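Local atomic coordinates of transcription factor E (Sulfolobus solfataricus, PDB entry 1Q1H), a protein that assists transcription initiation in archaea by enhancing TATA-box recognition and RNA polymerase recruitment, and contacts DNA in the preinitiation complex through its winged helix domain. Residues I26-G31 with W80-D85; I21-I26 with K52-L57. All blocks are in the same frame, centred on the assembly; numbering follows the deposited sequence.

Interaction 1 of 2, residues I26-G31 with W80-D85; sequences ILLDKG and WKPNID
Leu27 and Leu28, near the C-terminal end of helix 21-30, meet Trp80, Pro82 and Ile84 where the chain leaves the second strand of the β-hairpin. In this extended winged helix domain, the contact joins helix 21-30, which precedes the helix-turn-helix of helices 36-41 and 47-60, to the segment running from the wing strand 77-81 into helix 84-87.

Leu27 comes first and loses more surface to the partner than any other residue of its segment. Its CA-CB bond is aimed at the partner segment, and its CA is 6.4 Å from the CA of Pro82. CB of Leu27 sits 3.3 Å from CG of Pro82, with the two side chains crossing obliquely. The outer branches of Leu27 divide. CD1 of Leu27 remains beside the proline ring, 4.1 Å from CG of Pro82, while its CD2 reaches back to the strand and lies 4.0 Å from the carbonyl O of Trp80. The same CD2 of Leu27 is 4.4 Å from CB of Trp80. The indole itself extends in another direction and packs on Leu54, Asn55 and Glu58 of helix 47-60. Leu27 is buried and also touches Val63.

Leu28 starts out less directly aimed. Its CG lies anti to the carbonyl carbon (chi1 -70°), and from there CD2 makes the contact, 4.0 Å from CB of Pro82; the leucine and the proline run past one another with opposed directions. Phe8 and Ile9 of helix 7-13 touch the same leucine. The helix ends at Gly31 (phi 75°). The far edge of the contact is a methyl pair, CD2 of Leu28 and CD1 of Ile84, 4.3 Å apart.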
ATOM      1  N   ILE A  26       0.876  -1.657   6.952  1.00 65.19           N
ATOM      2  CA  ILE A  26       1.917  -0.670   7.269  1.00 65.08           C
ATOM      3  C   ILE A  26       1.484   0.715   6.791  1.00 66.50           C
ATOM      4  O   ILE A  26       1.690   1.718   7.474  1.00 67.08           O
ATOM      5  CB  ILE A  26       3.268  -0.991   6.565  1.00 62.82           C
ATOM      6  CG1 ILE A  26       3.909  -2.255   7.144  1.00 61.64           C
ATOM      7  CG2 ILE A  26       4.218   0.184   6.735  1.00 60.99           C
ATOM      8  CD1 ILE A  26       3.075  -3.511   6.986  1.00 63.83           C
ATOM      9  N   LEU A  27       0.899   0.756   5.599  1.00 63.92           N
ATOM     10  CA  LEU A  27       0.426   1.999   5.021  1.00 62.50           C
ATOM     11  C   LEU A  27      -0.621   2.599   5.947  1.00 61.08           C
ATOM     12  O   LEU A  27      -0.429   3.689   6.483  1.00 62.95           O
ATOM     13  CB  LEU A  27      -0.180   1.743   3.631  1.00 62.83           C
ATOM     14  CG  LEU A  27       0.741   1.436   2.440  1.00 59.98           C
ATOM     15  CD1 LEU A  27      -0.088   1.080   1.227  1.00 60.82           C
ATOM     16  CD2 LEU A  27       1.610   2.640   2.132  1.00 58.96           C
ATOM     17  N   LEU A  28      -1.723   1.874   6.141  1.00 64.45           N
ATOM     18  CA  LEU A  28      -2.816   2.336   7.005  1.00 61.59           C
ATOM     19  C   LEU A  28      -2.282   2.785   8.362  1.00 61.92           C
ATOM     20  O   LEU A  28      -2.893   3.615   9.025  1.00 58.89           O
ATOM     21  CB  LEU A  28      -3.874   1.228   7.178  1.00 54.05           C
ATOM     22  CG  LEU A  28      -4.711   0.894   5.926  1.00 55.79           C
ATOM     23  CD1 LEU A  28      -5.573  -0.339   6.126  1.00 53.96           C
ATOM     24  CD2 LEU A  28      -5.593   2.076   5.599  1.00 58.37           C
ATOM     25  N   ASP A  29      -1.126   2.244   8.743  1.00 62.69           N
ATOM     26  CA  ASP A  29      -0.477   2.556  10.013  1.00 66.04           C
ATOM     27  C   ASP A  29       0.277   3.884   9.994  1.00 68.71           C
ATOM     28  O   ASP A  29      -0.120   4.844  10.662  1.00 71.09           O
ATOM     29  CB  ASP A  29       0.521   1.454  10.392  1.00 75.23           C
ATOM     30  CG  ASP A  29      -0.115   0.076  10.467  1.00 80.01           C
ATOM     31  OD1 ASP A  29      -1.122  -0.067  11.195  1.00 81.76           O
ATOM     32  OD2 ASP A  29       0.399  -0.860   9.803  1.00 81.16           O
ATOM     33  N   LYS A  30       1.377   3.932   9.243  1.00 66.55           N
ATOM     34  CA  LYS A  30       2.190   5.140   9.173  1.00 62.36           C
ATOM     35  C   LYS A  30       1.338   6.393   8.996  1.00 56.60           C
ATOM     36  O   LYS A  30       1.649   7.448   9.557  1.00 54.58           O
ATOM     37  CB  LYS A  30       3.214   5.038   8.043  1.00 65.93           C
ATOM     38  CG  LYS A  30       4.289   6.121   8.118  1.00 72.02           C
ATOM     39  CD  LYS A  30       5.232   6.114   6.920  1.00 71.89           C
ATOM     40  CE  LYS A  30       6.164   7.324   6.933  1.00 71.60           C
ATOM     41  NZ  LYS A  30       7.020   7.395   5.709  1.00 66.18           N
ATOM     42  N   GLY A  31       0.266   6.270   8.219  1.00 52.62           N
ATOM     43  CA  GLY A  31      -0.637   7.389   7.996  1.00 55.44           C
ATOM     44  C   GLY A  31      -0.140   8.478   7.063  1.00 57.18           C
ATOM     45  O   GLY A  31      -0.723   9.559   6.997  1.00 56.67           O
ATOM     46  N   TRP A  80       3.606   5.679  -2.309  1.00 57.50           N
ATOM     47  CA  TRP A  80       2.308   5.050  -2.181  1.00 57.30           C
ATOM     48  C   TRP A  80       1.501   5.570  -1.010  1.00 58.79           C
ATOM     49  O   TRP A  80       2.054   6.024  -0.004  1.00 58.09           O
ATOM     50  CB  TRP A  80       2.498   3.537  -2.081  1.00 55.59           C
ATOM     51  CG  TRP A  80       3.292   3.038  -3.224  1.00 54.37           C
ATOM     52  CD1 TRP A  80       4.653   3.031  -3.340  1.00 52.83           C
ATOM     53  CD2 TRP A  80       2.781   2.572  -4.475  1.00 51.63           C
ATOM     54  NE1 TRP A  80       5.021   2.591  -4.595  1.00 50.54           N
ATOM     55  CE2 TRP A  80       3.889   2.303  -5.309  1.00 48.84           C
ATOM     56  CE3 TRP A  80       1.494   2.360  -4.972  1.00 50.83           C
ATOM     57  CZ2 TRP A  80       3.747   1.832  -6.604  1.00 49.08           C
ATOM     58  CZ3 TRP A  80       1.352   1.890  -6.257  1.00 53.07           C
ATOM     59  CH2 TRP A  80       2.474   1.630  -7.063  1.00 53.87           C
ATOM     60  N   LYS A  81       0.185   5.505  -1.158  1.00 54.27           N
ATOM     61  CA  LYS A  81      -0.728   5.955  -0.127  1.00 54.63           C
ATOM     62  C   LYS A  81      -1.949   5.058  -0.265  1.00 51.69           C
ATOM     63  O   LYS A  81      -2.171   4.482  -1.336  1.00 50.28           O
ATOM     64  CB  LYS A  81      -1.108   7.421  -0.383  1.00 60.05           C
ATOM     65  CG  LYS A  81      -1.471   8.236   0.856  1.00 62.86           C
ATOM     66  CD  LYS A  81      -1.721   9.702   0.501  1.00 66.55           C
ATOM     67  CE  LYS A  81      -2.255  10.510   1.692  1.00 68.58           C
ATOM     68  NZ  LYS A  81      -2.573  11.936   1.337  1.00 67.34           N
ATOM     69  N   PRO A  82      -2.728   4.888   0.820  1.00 47.52           N
ATOM     70  CA  PRO A  82      -3.939   4.064   0.830  1.00 47.67           C
ATOM     71  C   PRO A  82      -5.142   4.898   0.384  1.00 50.73           C
ATOM     72  O   PRO A  82      -5.427   5.938   0.978  1.00 53.76           O
ATOM     73  CB  PRO A  82      -4.065   3.651   2.291  1.00 49.67           C
ATOM     74  CG  PRO A  82      -2.698   3.788   2.827  1.00 49.05           C
ATOM     75  CD  PRO A  82      -2.228   5.050   2.190  1.00 47.20           C
ATOM     76  N   ASN A  83      -5.851   4.456  -0.648  1.00 53.99           N
ATOM     77  CA  ASN A  83      -7.007   5.207  -1.127  1.00 56.23           C
ATOM     78  C   ASN A  83      -8.244   5.062  -0.236  1.00 56.13           C
ATOM     79  O   ASN A  83      -9.375   5.059  -0.732  1.00 55.63           O
ATOM     80  CB  ASN A  83      -7.358   4.787  -2.558  1.00 55.91           C
ATOM     81  CG  ASN A  83      -6.224   5.042  -3.527  1.00 58.33           C
ATOM     82  OD1 ASN A  83      -5.306   5.809  -3.225  1.00 59.58           O
ATOM     83  ND2 ASN A  83      -6.282   4.414  -4.702  1.00 53.72           N
ATOM     84  N   ILE A  84      -8.039   4.965   1.074  1.00 52.39           N
ATOM     85  CA  ILE A  84      -9.166   4.819   1.977  1.00 60.58           C
ATOM     86  C   ILE A  84     -10.109   6.044   2.021  1.00 65.17           C
ATOM     87  O   ILE A  84     -11.330   5.890   1.975  1.00 66.75           O
ATOM     88  CB  ILE A  84      -8.684   4.477   3.387  1.00 58.35           C
ATOM     89  CG1 ILE A  84      -9.887   4.334   4.325  1.00 58.54           C
ATOM     90  CG2 ILE A  84      -7.696   5.514   3.852  1.00 57.35           C
ATOM     91  CD1 ILE A  84      -9.535   3.836   5.719  1.00 62.12           C
ATOM     92  N   ASP A  85      -9.560   7.253   2.112  1.00 66.17           N
ATOM     93  CA  ASP A  85     -10.393   8.450   2.128  1.00 65.07           C
ATOM     94  C   ASP A  85     -11.333   8.402   0.932  1.00 66.30           C
ATOM     95  O   ASP A  85     -12.469   8.868   1.003  1.00 67.28           O
ATOM     96  CB  ASP A  85      -9.534   9.713   2.040  1.00 70.20           C
ATOM     97  CG  ASP A  85      -9.384  10.419   3.376  1.00 74.09           C
ATOM     98  OD1 ASP A  85     -10.418  10.799   3.972  1.00 75.47           O
ATOM     99  OD2 ASP A  85      -8.232  10.599   3.829  1.00 77.62           O
TER

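Interaction 2 of 2, residues I21-I26 with K52-L57; sequences IDVLRI and KKLNLL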
ATOM      1  N   ILE A  21      -2.594  -7.969   1.868  1.00 64.15           N
ATOM      2  CA  ILE A  21      -3.167  -7.326   3.046  1.00 63.13           C
ATOM      3  C   ILE A  21      -2.105  -6.844   4.023  1.00 65.25           C
ATOM      4  O   ILE A  21      -2.300  -5.846   4.712  1.00 66.92           O
ATOM      5  CB  ILE A  21      -4.146  -8.272   3.779  1.00 62.45           C
ATOM      6  CG1 ILE A  21      -5.539  -8.169   3.154  1.00 61.28           C
ATOM      7  CG2 ILE A  21      -4.226  -7.916   5.257  1.00 62.09           C
ATOM      8  CD1 ILE A  21      -5.614  -8.581   1.706  1.00 63.14           C
ATOM      9  N   ASP A  22      -0.983  -7.550   4.085  1.00 67.51           N
ATOM     10  CA  ASP A  22       0.108  -7.163   4.981  1.00 70.41           C
ATOM     11  C   ASP A  22       0.685  -5.810   4.594  1.00 69.07           C
ATOM     12  O   ASP A  22       1.037  -5.010   5.462  1.00 71.05           O
ATOM     13  CB  ASP A  22       1.212  -8.212   4.949  1.00 72.38           C
ATOM     14  CG  ASP A  22       0.705  -9.585   5.316  1.00 76.24           C
ATOM     15  OD1 ASP A  22       0.392  -9.809   6.509  1.00 77.02           O
ATOM     16  OD2 ASP A  22       0.607 -10.433   4.405  1.00 77.51           O
ATOM     17  N   VAL A  23       0.779  -5.561   3.289  1.00 63.75           N
ATOM     18  CA  VAL A  23       1.310  -4.300   2.787  1.00 59.68           C
ATOM     19  C   VAL A  23       0.372  -3.147   3.103  1.00 57.31           C
ATOM     20  O   VAL A  23       0.786  -2.146   3.700  1.00 55.58           O
ATOM     21  CB  VAL A  23       1.547  -4.358   1.256  1.00 64.41           C
ATOM     22  CG1 VAL A  23       1.439  -2.955   0.648  1.00 64.35           C
ATOM     23  CG2 VAL A  23       2.937  -4.946   0.971  1.00 64.36           C
ATOM     24  N   LEU A  24      -0.891  -3.297   2.707  1.00 54.08           N
ATOM     25  CA  LEU A  24      -1.902  -2.266   2.939  1.00 55.01           C
ATOM     26  C   LEU A  24      -1.851  -1.809   4.389  1.00 58.78           C
ATOM     27  O   LEU A  24      -2.106  -0.646   4.692  1.00 59.91           O
ATOM     28  CB  LEU A  24      -3.293  -2.809   2.621  1.00 43.75           C
ATOM     29  CG  LEU A  24      -4.361  -1.779   2.256  1.00 43.17           C
ATOM     30  CD1 LEU A  24      -3.897  -1.002   1.046  1.00 43.13           C
ATOM     31  CD2 LEU A  24      -5.699  -2.469   1.964  1.00 37.58           C
ATOM     32  N   ARG A  25      -1.507  -2.742   5.272  1.00 63.21           N
ATOM     33  CA  ARG A  25      -1.406  -2.488   6.700  1.00 64.65           C
ATOM     34  C   ARG A  25      -0.423  -1.379   7.070  1.00 65.69           C
ATOM     35  O   ARG A  25      -0.848  -0.294   7.471  1.00 67.47           O
ATOM     36  CB  ARG A  25      -1.024  -3.780   7.427  1.00 67.41           C
ATOM     37  CG  ARG A  25      -2.191  -4.737   7.644  1.00 67.54           C
ATOM     38  CD  ARG A  25      -3.302  -4.044   8.414  1.00 67.84           C
ATOM     39  NE  ARG A  25      -2.815  -3.428   9.646  1.00 67.33           N
ATOM     40  CZ  ARG A  25      -3.352  -2.349  10.209  1.00 67.37           C
ATOM     41  NH1 ARG A  25      -4.400  -1.749   9.655  1.00 65.64           N
ATOM     42  NH2 ARG A  25      -2.838  -1.869  11.332  1.00 68.09           N
ATOM     43  N   ILE A  26       0.876  -1.657   6.952  1.00 65.19           N
ATOM     44  CA  ILE A  26       1.917  -0.670   7.269  1.00 65.08           C
ATOM     45  C   ILE A  26       1.484   0.715   6.791  1.00 66.50           C
ATOM     46  O   ILE A  26       1.690   1.718   7.474  1.00 67.08           O
ATOM     47  CB  ILE A  26       3.268  -0.991   6.565  1.00 62.82           C
ATOM     48  CG1 ILE A  26       3.909  -2.255   7.144  1.00 61.64           C
ATOM     49  CG2 ILE A  26       4.218   0.184   6.735  1.00 60.99           C
ATOM     50  CD1 ILE A  26       3.075  -3.511   6.986  1.00 63.83           C
ATOM     51  N   LYS A  52       5.528  -5.864  -5.867  1.00 54.88           N
ATOM     52  CA  LYS A  52       4.608  -6.757  -6.543  1.00 61.51           C
ATOM     53  C   LYS A  52       3.233  -6.638  -5.895  1.00 63.97           C
ATOM     54  O   LYS A  52       2.213  -6.598  -6.586  1.00 68.25           O
ATOM     55  CB  LYS A  52       5.132  -8.203  -6.492  1.00 64.54           C
ATOM     56  CG  LYS A  52       6.262  -8.444  -7.494  1.00 68.08           C
ATOM     57  CD  LYS A  52       6.936  -9.804  -7.393  1.00 68.29           C
ATOM     58  CE  LYS A  52       8.173  -9.833  -8.307  1.00 71.44           C
ATOM     59  NZ  LYS A  52       9.075 -11.012  -8.113  1.00 69.24           N
ATOM     60  N   LYS A  53       3.206  -6.568  -4.566  1.00 61.35           N
ATOM     61  CA  LYS A  53       1.950  -6.427  -3.853  1.00 52.60           C
ATOM     62  C   LYS A  53       1.348  -5.084  -4.213  1.00 51.31           C
ATOM     63  O   LYS A  53       0.229  -5.013  -4.724  1.00 51.58           O
ATOM     64  CB  LYS A  53       2.176  -6.537  -2.344  1.00 52.43           C
ATOM     65  CG  LYS A  53       2.363  -7.986  -1.885  1.00 54.23           C
ATOM     66  CD  LYS A  53       3.226  -8.098  -0.646  1.00 57.04           C
ATOM     67  CE  LYS A  53       3.648  -9.539  -0.433  1.00 59.25           C
ATOM     68  NZ  LYS A  53       4.526  -9.714   0.763  1.00 64.37           N
ATOM     69  N   LEU A  54       2.095  -4.016  -3.979  1.00 46.73           N
ATOM     70  CA  LEU A  54       1.601  -2.685  -4.298  1.00 45.25           C
ATOM     71  C   LEU A  54       0.886  -2.561  -5.655  1.00 45.60           C
ATOM     72  O   LEU A  54      -0.225  -2.045  -5.704  1.00 45.47           O
ATOM     73  CB  LEU A  54       2.741  -1.672  -4.212  1.00 43.66           C
ATOM     74  CG  LEU A  54       3.220  -1.375  -2.793  1.00 43.86           C
ATOM     75  CD1 LEU A  54       4.482  -0.518  -2.819  1.00 43.54           C
ATOM     76  CD2 LEU A  54       2.116  -0.668  -2.039  1.00 46.65           C
ATOM     77  N   ASN A  55       1.479  -3.035  -6.749  1.00 41.56           N
ATOM     78  CA  ASN A  55       0.811  -2.889  -8.046  1.00 43.21           C
ATOM     79  C   ASN A  55      -0.470  -3.696  -8.181  1.00 39.97           C
ATOM     80  O   ASN A  55      -1.333  -3.336  -8.971  1.00 39.89           O
ATOM     81  CB  ASN A  55       1.734  -3.258  -9.211  1.00 48.07           C
ATOM     82  CG  ASN A  55       3.063  -2.523  -9.176  1.00 50.58           C
ATOM     83  OD1 ASN A  55       3.223  -1.524  -8.475  1.00 50.75           O
ATOM     84  ND2 ASN A  55       4.025  -3.020  -9.942  1.00 49.68           N
ATOM     85  N   LEU A  56      -0.577  -4.793  -7.426  1.00 40.82           N
ATOM     86  CA  LEU A  56      -1.761  -5.668  -7.440  1.00 38.41           C
ATOM     87  C   LEU A  56      -2.956  -4.978  -6.788  1.00 37.86           C
ATOM     88  O   LEU A  56      -4.074  -5.059  -7.282  1.00 34.26           O
ATOM     89  CB  LEU A  56      -1.468  -6.975  -6.697  1.00 33.46           C
ATOM     90  CG  LEU A  56      -1.056  -8.224  -7.485  1.00 33.53           C
ATOM     91  CD1 LEU A  56      -0.409  -9.183  -6.542  1.00 33.26           C
ATOM     92  CD2 LEU A  56      -2.252  -8.889  -8.153  1.00 27.91           C
ATOM     93  N   LEU A  57      -2.701  -4.318  -5.659  1.00 46.12           N
ATOM     94  CA  LEU A  57      -3.717  -3.575  -4.916  1.00 50.53           C
ATOM     95  C   LEU A  57      -4.045  -2.362  -5.768  1.00 55.38           C
ATOM     96  O   LEU A  57      -5.209  -2.074  -6.052  1.00 59.19           O
ATOM     97  CB  LEU A  57      -3.148  -3.093  -3.578  1.00 50.90           C
ATOM     98  CG  LEU A  57      -2.875  -4.036  -2.403  1.00 52.00           C
ATOM     99  CD1 LEU A  57      -1.631  -3.563  -1.662  1.00 52.97           C
ATOM    100  CD2 LEU A  57      -4.068  -4.052  -1.457  1.00 53.47           C
TER
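Val23 points from segment 21-26 of helix 21-30 at segment 52-57 of helix 47-60 and spreads its two methyls over three residues there. The short helical segments are perpendicular, with a signed crossing angle of -90° and an axis separation of 9.4 Å, and five residues of this winged helix core make the contact: Val23, Leu24, Lys53, Leu54 and Leu57.

The valine's CG1 is anti to the backbone N (chi1 153°), and it meets CD2 of Leu54 at 3.6 Å, the two side chains crossing at about a right angle. The same CG1 is 3.9 Å from CD1 of Leu57, approached obliquely. CG2 of Val23 instead lies against the aliphatic part of Lys53, 3.6 Å from its CD. That lysine is extended beyond CG, and its NZ forms a salt bridge with Asp49. Beside the valine, Leu24 reaches the partner only with its branch ends, CD1 lying 3.9 Å from CD2 of Leu57; Leu24 also touches Phe8 of helix 7-13.

An alanine in place of Val23 would probably open a gap facing Leu54 and Leu57 and, with the CG2 contact to CB and CD of Lys53 gone, leave the lysine chain freer to shift.

All five touching residues are buried, and their contacts across the helices are between carbon atoms, which implies that this joint depends on apolar burial and shape, with the lysine's charge answered within its own helix.

How the interactions relate
After helix 7-13 the chain enters helix 21-30, which serves both interactions: its earlier part enters interaction 2, its later part interaction 1, and Ile26 belongs to both segments. Interaction 2 closes the shorter loop, its 25 intervening residues including helix 36-41 before the chain returns in helix 47-60. Interaction 1 closes a longer one, with 48 residues between its segments, in the last part of strand 77-81, after helix 47-60 and strand 64-68. The segments alternate along the chain, so the loops cross. Their centres lie 10 Å apart, and Trp80 joins them directly: its CD1 is 3.6 Å from CD1 of Leu54. Helix 21-30, helix 47-60 and the hairpin's exit are thereby tied together.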